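Local coordinates for COG0778: Nitroreductase (PDB 2B67), which binds flavin mononucleotide and probably catalyses NAD(P)H-dependent reduction of its substrates through the flavin, at residues Lys56-Leu60 and Val164-Glu169; Leu9-Arg13 and Val143-Asp148; Ser128-Ala132 and Phe174-Leu178. One frame throughout, in Å; residues are numbered along the deposited sequence.

Interaction 1 of 3, residues Lys56-Leu60 and Val164-Glu169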
loop_
_atom_site.group_PDB
_atom_site.type_symbol
_atom_site.label_atom_id
_atom_site.label_comp_id
_atom_site.label_asym_id
_atom_site.label_seq_id
_atom_site.Cartn_x
_atom_site.Cartn_y
_atom_site.Cartn_z
ATOM N N LYS A 56 21.841 13.866 -4.083
ATOM C CA LYS A 56 22.495 12.588 -4.441
ATOM C C LYS A 56 21.835 11.819 -5.611
ATOM O O LYS A 56 22.038 10.613 -5.769
ATOM C CB LYS A 56 22.640 11.673 -3.194
ATOM C CG LYS A 56 23.535 12.304 -2.086
ATOM C CD LYS A 56 23.801 11.338 -0.936
ATOM C CE LYS A 56 25.027 11.781 -0.106
ATOM N NZ LYS A 56 24.725 12.963 0.796
ATOM N N ASN A 57 21.077 12.536 -6.440
ATOM C CA ASN A 57 20.312 11.909 -7.506
ATOM C C ASN A 57 21.147 11.133 -8.507
ATOM O O ASN A 57 20.743 10.058 -8.929
ATOM C CB ASN A 57 19.468 12.921 -8.253
ATOM C CG ASN A 57 18.529 13.671 -7.331
ATOM O OD1 ASN A 57 17.322 13.443 -7.332
ATOM N ND2 ASN A 57 19.088 14.551 -6.534
ATOM N N ALA A 58 22.282 11.689 -8.910
ATOM C CA ALA A 58 23.118 11.035 -9.930
ATOM C C ALA A 58 23.717 9.729 -9.406
ATOM O O ALA A 58 23.783 8.753 -10.141
ATOM C CB ALA A 58 24.230 11.976 -10.423
ATOM N N GLU A 59 24.202 9.773 -8.161
ATOM C CA GLU A 59 24.696 8.618 -7.415
ATOM C C GLU A 59 23.607 7.546 -7.322
ATOM O O GLU A 59 23.803 6.394 -7.729
ATOM C CB GLU A 59 25.084 9.042 -5.988
ATOM C CG GLU A 59 26.590 9.113 -5.664
ATOM C CD GLU A 59 26.918 8.620 -4.240
ATOM O OE1 GLU A 59 27.550 7.538 -4.103
ATOM O OE2 GLU A 59 26.532 9.301 -3.258
ATOM N N LEU A 60 22.452 7.945 -6.796
ATOM C CA LEU A 60 21.316 7.024 -6.621
ATOM C C LEU A 60 20.941 6.347 -7.924
ATOM O O LEU A 60 20.695 5.143 -7.961
ATOM C CB LEU A 60 20.099 7.758 -6.006
ATOM C CG LEU A 60 18.841 6.924 -5.806
ATOM C CD1 LEU A 60 19.109 5.734 -4.828
ATOM C CD2 LEU A 60 17.677 7.804 -5.323
ATOM N N VAL A 164 21.762 1.068 -1.387
ATOM C CA VAL A 164 21.021 2.316 -1.198
ATOM C C VAL A 164 21.374 2.998 0.123
ATOM O O VAL A 164 21.525 4.232 0.155
ATOM C CB VAL A 164 19.451 2.166 -1.311
ATOM C CG1 VAL A 164 18.798 3.513 -1.036
ATOM C CG2 VAL A 164 19.019 1.731 -2.718
ATOM N N ASN A 165 21.510 2.216 1.199
ATOM C CA ASN A 165 21.824 2.797 2.515
ATOM C C ASN A 165 23.147 3.520 2.465
ATOM O O ASN A 165 23.275 4.604 3.008
ATOM C CB ASN A 165 21.900 1.731 3.615
ATOM C CG ASN A 165 20.533 1.264 4.074
ATOM O OD1 ASN A 165 20.014 1.712 5.106
ATOM N ND2 ASN A 165 19.964 0.339 3.331
ATOM N N GLU A 166 24.130 2.889 1.835
ATOM C CA GLU A 166 25.476 3.431 1.690
ATOM C C GLU A 166 25.462 4.728 0.871
ATOM O O GLU A 166 25.895 5.769 1.347
ATOM C CB GLU A 166 26.347 2.352 1.039
ATOM C CG GLU A 166 27.756 2.734 0.679
ATOM C CD GLU A 166 28.596 1.511 0.335
ATOM O OE1 GLU A 166 29.711 1.394 0.921
ATOM O OE2 GLU A 166 28.143 0.648 -0.489
ATOM N N VAL A 167 24.909 4.671 -0.341
ATOM C CA VAL A 167 24.771 5.838 -1.209
ATOM C C VAL A 167 24.014 7.017 -0.563
ATOM O O VAL A 167 24.426 8.164 -0.684
ATOM C CB VAL A 167 24.130 5.423 -2.556
ATOM C CG1 VAL A 167 23.799 6.610 -3.426
ATOM C CG2 VAL A 167 25.062 4.459 -3.309
ATOM N N LEU A 168 22.915 6.740 0.129
ATOM C CA LEU A 168 22.113 7.803 0.721
ATOM C C LEU A 168 22.470 8.138 2.171
ATOM O O LEU A 168 21.839 9.021 2.764
ATOM C CB LEU A 168 20.610 7.471 0.606
ATOM C CG LEU A 168 20.056 7.310 -0.807
ATOM C CD1 LEU A 168 18.538 7.204 -0.839
ATOM C CD2 LEU A 168 20.505 8.467 -1.657
ATOM N N GLU A 169 23.452 7.428 2.734
ATOM C CA GLU A 169 23.914 7.645 4.109
ATOM C C GLU A 169 22.782 7.506 5.124
ATOM O O GLU A 169 22.516 8.414 5.921
ATOM C CB GLU A 169 24.646 8.998 4.267
ATOM C CG GLU A 169 25.769 9.167 3.256
ATOM C CD GLU A 169 26.487 10.525 3.342
ATOM O OE1 GLU A 169 25.977 11.474 4.016
ATOM O OE2 GLU A 169 27.571 10.628 2.704
#
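This is a helix-to-helix contact on one face of the antiparallel sheet in the alpha-beta sandwich of the nitroreductase fold: the start of the short helix 57-61 lies against the last turns of helix 161-168. It is apolar on its inner side and polar toward solvent. On the inner side Leu60 (chi1 t, chi2 p) places CD1 4.3 Å from Leu168 CD1 and 4.4 Å from Val164 CG1. Both leucines also rest on the strands beneath, Leu60 on Thr78 and Leu179, Leu168 on Ala80, so the two helices share one bed of side chains. Val167 sits in the middle of the interface; its CG1 approaches Leu60 N at 3.9 Å and Glu59 CB at 3.8 Å. Lys56, the N-cap residue of helix 57-61, reaches across the end of the other helix, packing CB 4.1 Å from Leu168 CD2. That end is closed by a Schellman motif: Glu169 has positive phi and leaves the helix, and its N bonds back to Glu166 O at 3.3 Å. The turn leaves Leu168 O and Glu169 O to be taken by Arg204 of the second subunit, whose side chain also packs on Lys56. At the outer edge, Lys56 NZ and Glu169 OE1 form a long salt bridge of 3.8 Å, while Lys56 CD lies 3.2 Å from Val167 O.

Interaction 2 of 3, residues Leu9-Arg13 and Val143-Asp148; sequences LNKKR and VLALTD
In this nitroreductase fold the end of helix 5-12 packs on the last turns of the long helix 124-148, beside the FMN pocket. Leu9 and Asn10 are helical, and by Arg13 the backbone is extended (phi/psi -80/126); residues 143-147 are helical. The CA register pairs Leu9 with Asp148 at 6.6 Å and Arg13 with Thr147 at 5.9 Å. Leu9 (chi1 -134°, chi2 t) wedges between Leu144, Thr147 and Asp148: CD1 is 4.1 Å from Leu144 CD2, CD2 3.5 Å from Thr147 CG2. Asn10 places ND2 4.1 Å from Leu144 CD2, and its OD1 bonds Asn141 of the second subunit. Lys12 (chi1 p) lays CG 3.8 Å from Thr147 CG2; a water accepts from its NZ at 2.7 Å and donates weakly to Asp148 OD2 at 3.3 Å. Arg13 (chi1 t) runs past Val143, CD to CG2 3.9 Å, and outside the two segments its NH1 makes a salt bridge to FMN O3P. Its CG stands 3.5 Å from Thr147 OG1, which, with chi1 m, donates to Val143 O at 2.7 Å.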
loop_
_atom_site.group_PDB
_atom_site.type_symbol
_atom_site.label_atom_id
_atom_site.label_comp_id
_atom_site.label_asym_id
_atom_site.label_seq_id
_atom_site.Cartn_x
_atom_site.Cartn_y
_atom_site.Cartn_z
ATOM N N LEU A 9 -9.298 11.946 -9.092
ATOM C CA LEU A 9 -7.892 11.913 -8.664
ATOM C C LEU A 9 -7.166 10.718 -9.275
ATOM O O LEU A 9 -6.080 10.846 -9.827
ATOM C CB LEU A 9 -7.799 11.813 -7.137
ATOM C CG LEU A 9 -6.827 12.703 -6.354
ATOM C CD1 LEU A 9 -6.441 12.100 -5.008
ATOM C CD2 LEU A 9 -5.599 13.083 -7.151
ATOM N N ASN A 10 -7.775 9.547 -9.154
ATOM C CA ASN A 10 -7.181 8.300 -9.629
ATOM C C ASN A 10 -6.956 8.274 -11.122
ATOM O O ASN A 10 -5.954 7.770 -11.591
ATOM C CB ASN A 10 -8.030 7.105 -9.206
ATOM C CG ASN A 10 -7.507 6.454 -7.935
ATOM O OD1 ASN A 10 -6.614 5.592 -7.963
ATOM N ND2 ASN A 10 -8.033 6.886 -6.820
ATOM N N LYS A 11 -7.888 8.857 -11.867
ATOM C CA LYS A 11 -7.780 8.877 -13.322
ATOM C C LYS A 11 -6.662 9.804 -13.782
ATOM O O LYS A 11 -6.146 9.656 -14.882
ATOM C CB LYS A 11 -9.116 9.230 -13.977
ATOM C CG LYS A 11 -10.057 8.040 -14.176
ATOM C CD LYS A 11 -11.028 8.334 -15.333
ATOM C CE LYS A 11 -12.481 7.997 -15.005
ATOM N NZ LYS A 11 -13.361 9.157 -15.368
ATOM N N LYS A 12 -6.252 10.737 -12.932
ATOM C CA LYS A 12 -5.088 11.515 -13.310
ATOM C C LYS A 12 -3.728 11.076 -12.774
ATOM O O LYS A 12 -2.735 11.689 -13.127
ATOM C CB LYS A 12 -5.317 13.013 -13.146
ATOM C CG LYS A 12 -5.742 13.452 -11.821
ATOM C CD LYS A 12 -6.609 14.715 -12.016
ATOM C CE LYS A 12 -6.341 15.708 -10.915
ATOM N NZ LYS A 12 -7.571 16.483 -10.683
ATOM N N ARG A 13 -3.677 10.030 -11.945
ATOM C CA ARG A 13 -2.396 9.460 -11.539
ATOM C C ARG A 13 -1.900 8.557 -12.677
ATOM O O ARG A 13 -2.613 7.676 -13.121
ATOM C CB ARG A 13 -2.508 8.674 -10.227
ATOM C CG ARG A 13 -1.152 8.211 -9.680
ATOM C CD ARG A 13 -1.145 6.793 -9.150
ATOM N NE ARG A 13 -1.934 5.836 -9.936
ATOM C CZ ARG A 13 -1.480 5.085 -10.933
ATOM N NH1 ARG A 13 -0.221 5.159 -11.336
ATOM N NH2 ARG A 13 -2.300 4.231 -11.537
ATOM N N VAL A 143 1.691 9.029 -3.601
ATOM C CA VAL A 143 1.538 9.348 -5.019
ATOM C C VAL A 143 0.223 10.085 -5.316
ATOM O O VAL A 143 0.164 10.965 -6.218
ATOM C CB VAL A 143 1.787 8.146 -5.974
ATOM C CG1 VAL A 143 3.210 7.605 -5.820
ATOM C CG2 VAL A 143 0.770 7.073 -5.807
ATOM N N LEU A 144 -0.825 9.729 -4.564
ATOM C CA LEU A 144 -2.114 10.421 -4.681
ATOM C C LEU A 144 -2.022 11.851 -4.192
ATOM O O LEU A 144 -2.546 12.772 -4.851
ATOM C CB LEU A 144 -3.237 9.674 -3.938
ATOM C CG LEU A 144 -3.646 8.354 -4.596
ATOM C CD1 LEU A 144 -4.495 7.538 -3.583
ATOM C CD2 LEU A 144 -4.398 8.626 -5.878
ATOM N N ALA A 145 -1.334 12.044 -3.064
ATOM C CA ALA A 145 -1.122 13.392 -2.550
ATOM C C ALA A 145 -0.335 14.271 -3.546
ATOM O O ALA A 145 -0.659 15.432 -3.736
ATOM C CB ALA A 145 -0.468 13.376 -1.129
ATOM N N LEU A 146 0.683 13.710 -4.187
ATOM C CA LEU A 146 1.459 14.408 -5.229
ATOM C C LEU A 146 0.577 14.774 -6.418
ATOM O O LEU A 146 0.598 15.936 -6.923
ATOM C CB LEU A 146 2.629 13.519 -5.700
ATOM C CG LEU A 146 3.787 13.402 -4.681
ATOM C CD1 LEU A 146 4.841 12.340 -5.063
ATOM C CD2 LEU A 146 4.444 14.760 -4.414
ATOM N N THR A 147 -0.200 13.777 -6.855
ATOM C CA THR A 147 -1.140 13.914 -7.956
ATOM C C THR A 147 -2.116 15.030 -7.657
ATOM O O THR A 147 -2.352 15.874 -8.511
ATOM C CB THR A 147 -1.928 12.610 -8.215
ATOM O OG1 THR A 147 -1.021 11.549 -8.555
ATOM C CG2 THR A 147 -2.952 12.805 -9.359
ATOM N N ASP A 148 -2.696 15.015 -6.457
ATOM C CA ASP A 148 -3.574 16.107 -6.022
ATOM C C ASP A 148 -2.970 17.516 -6.122
ATOM O O ASP A 148 -3.693 18.490 -6.251
ATOM C CB ASP A 148 -4.039 15.898 -4.580
ATOM C CG ASP A 148 -5.246 16.766 -4.232
ATOM O OD1 ASP A 148 -5.143 17.585 -3.293
ATOM O OD2 ASP A 148 -6.278 16.636 -4.928
HETATM O O HOH W 1 -6.914 17.156 -8.172
#

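Interaction 3 of 3, residues Ser128-Ala132 and Phe174-Leu178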
loop_
_atom_site.group_PDB
_atom_site.type_symbol
_atom_site.label_atom_id
_atom_site.label_comp_id
_atom_site.label_asym_id
_atom_site.label_seq_id
_atom_site.Cartn_x
_atom_site.Cartn_y
_atom_site.Cartn_z
ATOM N N SER A 128 9.177 -9.214 7.347
ATOM C CA SER A 128 9.463 -8.713 6.016
ATOM C C SER A 128 8.168 -8.316 5.249
ATOM O O SER A 128 8.151 -7.296 4.538
ATOM C CB SER A 128 10.269 -9.749 5.201
ATOM O OG SER A 128 10.717 -9.164 3.987
ATOM N N ASP A 129 7.135 -9.148 5.364
ATOM C CA ASP A 129 5.789 -8.894 4.805
ATOM C C ASP A 129 5.111 -7.692 5.422
ATOM O O ASP A 129 4.430 -6.912 4.724
ATOM C CB ASP A 129 4.861 -10.121 4.960
ATOM C CG ASP A 129 5.249 -11.303 4.022
ATOM O OD1 ASP A 129 6.187 -11.176 3.208
ATOM O OD2 ASP A 129 4.610 -12.377 4.113
ATOM N N TYR A 130 5.282 -7.554 6.735
ATOM C CA TYR A 130 4.679 -6.452 7.515
ATOM C C TYR A 130 5.237 -5.112 7.011
ATOM O O TYR A 130 4.497 -4.180 6.700
ATOM C CB TYR A 130 5.001 -6.684 8.988
ATOM C CG TYR A 130 4.439 -5.735 9.997
ATOM C CD1 TYR A 130 3.308 -6.077 10.750
ATOM C CD2 TYR A 130 5.068 -4.525 10.257
ATOM C CE1 TYR A 130 2.803 -5.200 11.752
ATOM C CE2 TYR A 130 4.568 -3.630 11.227
ATOM C CZ TYR A 130 3.465 -3.984 11.999
ATOM O OH TYR A 130 2.991 -3.064 12.963
ATOM N N LEU A 131 6.549 -5.045 6.878
ATOM C CA LEU A 131 7.192 -3.815 6.419
ATOM C C LEU A 131 6.781 -3.508 4.968
ATOM O O LEU A 131 6.475 -2.366 4.612
ATOM C CB LEU A 131 8.699 -3.955 6.551
ATOM C CG LEU A 131 9.295 -4.088 7.973
ATOM C CD1 LEU A 131 10.823 -4.208 7.863
ATOM C CD2 LEU A 131 8.950 -2.938 8.907
ATOM N N ALA A 132 6.755 -4.548 4.127
ATOM C CA ALA A 132 6.438 -4.358 2.721
ATOM C C ALA A 132 4.984 -3.868 2.565
ATOM O O ALA A 132 4.687 -2.966 1.756
ATOM C CB ALA A 132 6.689 -5.648 1.910
ATOM N N PHE A 174 17.259 0.800 8.665
ATOM C CA PHE A 174 16.243 1.122 7.653
ATOM C C PHE A 174 16.537 0.425 6.324
ATOM O O PHE A 174 17.642 0.567 5.777
ATOM C CB PHE A 174 16.162 2.646 7.499
ATOM C CG PHE A 174 15.667 3.300 8.735
ATOM C CD1 PHE A 174 16.572 3.739 9.720
ATOM C CD2 PHE A 174 14.282 3.389 8.981
ATOM C CE1 PHE A 174 16.078 4.302 10.955
ATOM C CE2 PHE A 174 13.791 3.944 10.183
ATOM C CZ PHE A 174 14.682 4.387 11.181
ATOM N N ARG A 175 15.575 -0.351 5.812
ATOM C CA ARG A 175 15.775 -0.985 4.506
ATOM C C ARG A 175 14.980 -0.267 3.414
ATOM O O ARG A 175 13.842 0.192 3.652
ATOM C CB ARG A 175 15.430 -2.471 4.526
ATOM C CG ARG A 175 13.970 -2.730 4.738
ATOM C CD ARG A 175 13.622 -4.182 4.435
ATOM N NE ARG A 175 12.189 -4.361 4.181
ATOM C CZ ARG A 175 11.584 -5.553 4.129
ATOM N NH1 ARG A 175 10.275 -5.635 3.895
ATOM N NH2 ARG A 175 12.280 -6.670 4.373
ATOM N N PRO A 176 15.591 -0.123 2.234
ATOM C CA PRO A 176 14.898 0.568 1.163
ATOM C C PRO A 176 13.776 -0.309 0.614
ATOM O O PRO A 176 13.955 -1.518 0.417
ATOM C CB PRO A 176 16.006 0.839 0.123
ATOM C CG PRO A 176 17.090 -0.161 0.424
ATOM C CD PRO A 176 16.975 -0.515 1.879
ATOM N N GLU A 177 12.607 0.277 0.435
ATOM C CA GLU A 177 11.498 -0.480 -0.163
ATOM C C GLU A 177 11.243 -0.136 -1.631
ATOM O O GLU A 177 10.987 -1.029 -2.452
ATOM C CB GLU A 177 10.210 -0.260 0.646
ATOM C CG GLU A 177 10.308 -0.777 2.106
ATOM C CD GLU A 177 10.163 -2.290 2.242
ATOM O OE1 GLU A 177 9.990 -3.012 1.235
ATOM O OE2 GLU A 177 10.239 -2.769 3.377
ATOM N N LEU A 178 11.308 1.161 -1.942
ATOM C CA LEU A 178 10.830 1.738 -3.226
ATOM C C LEU A 178 11.545 3.055 -3.467
ATOM O O LEU A 178 11.854 3.783 -2.508
ATOM C CB LEU A 178 9.321 2.114 -3.113
ATOM C CG LEU A 178 8.207 1.072 -3.073
ATOM C CD1 LEU A 178 6.827 1.735 -2.895
ATOM C CD2 LEU A 178 8.225 0.167 -4.333
#
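A single arginine carries most of this contact: Arg175 stretches from the strand to the helix and holds it by two hydrogen bonds, while Glu177, two residues along the same strand, holds the guanidinium along its NE-NH1 edge. NH1 donates to the backbone Ser128 O at 2.8 Å and NH2 to the hydroxyl Ser128 OG at 3.0 Å, the second nearly straight at 169°. Ser128 O also accepts from Ala132 N at 3.1 Å, so the arginine adds a second donor to a carbonyl already used within the helix. The salt bridge to Glu177 has Arg175 NE 2.6 Å from Glu177 OE2, and NH1 donates to that same oxygen at 2.9 Å. Leu131 CD1 covers one face of the guanidinium, and Leu131 CB lies 3.7 Å from Glu177 OE2. This sets a charged pair between helix and sheet, with Glu177 buried and Arg175 partly exposed. Glu177 and Leu178 both face Leu81, a classic beta bulge. Ser128 OG is bonded to Asp129 of the second subunit as well, which ties the contact to the dimer interface. Helix 124-148 passes over strand 174-183 at 10.6 Å between the local axes, their directions 56° apart; strand 77-84 runs alongside, its Thr83 bonded to Glu177 OE2, while helix 87-98 packs Leu87 on Leu131, and helix 161-168 meets Pro176 from the far side of the sheet.

Interactions 2 and 3 both use the long helix 124-148, near its two ends, with centres 23 Å apart on opposite sides of the chain's centre; both are buried. Interaction 1 is only partly buried and lies across the sheet from that helix. It touches interaction 3 where Val164 of helix 161-168 packs on Pro176 of strand 174-183, the next element in the chain. The chemistry follows position: interaction 1 combines leucine and valine packing with a long salt bridge at the surface, interaction 2 is mainly apolar and brings an arginine to the FMN, and interaction 3 rests on an arginine-glutamate pair in a largely buried contact. All three also touch the second subunit.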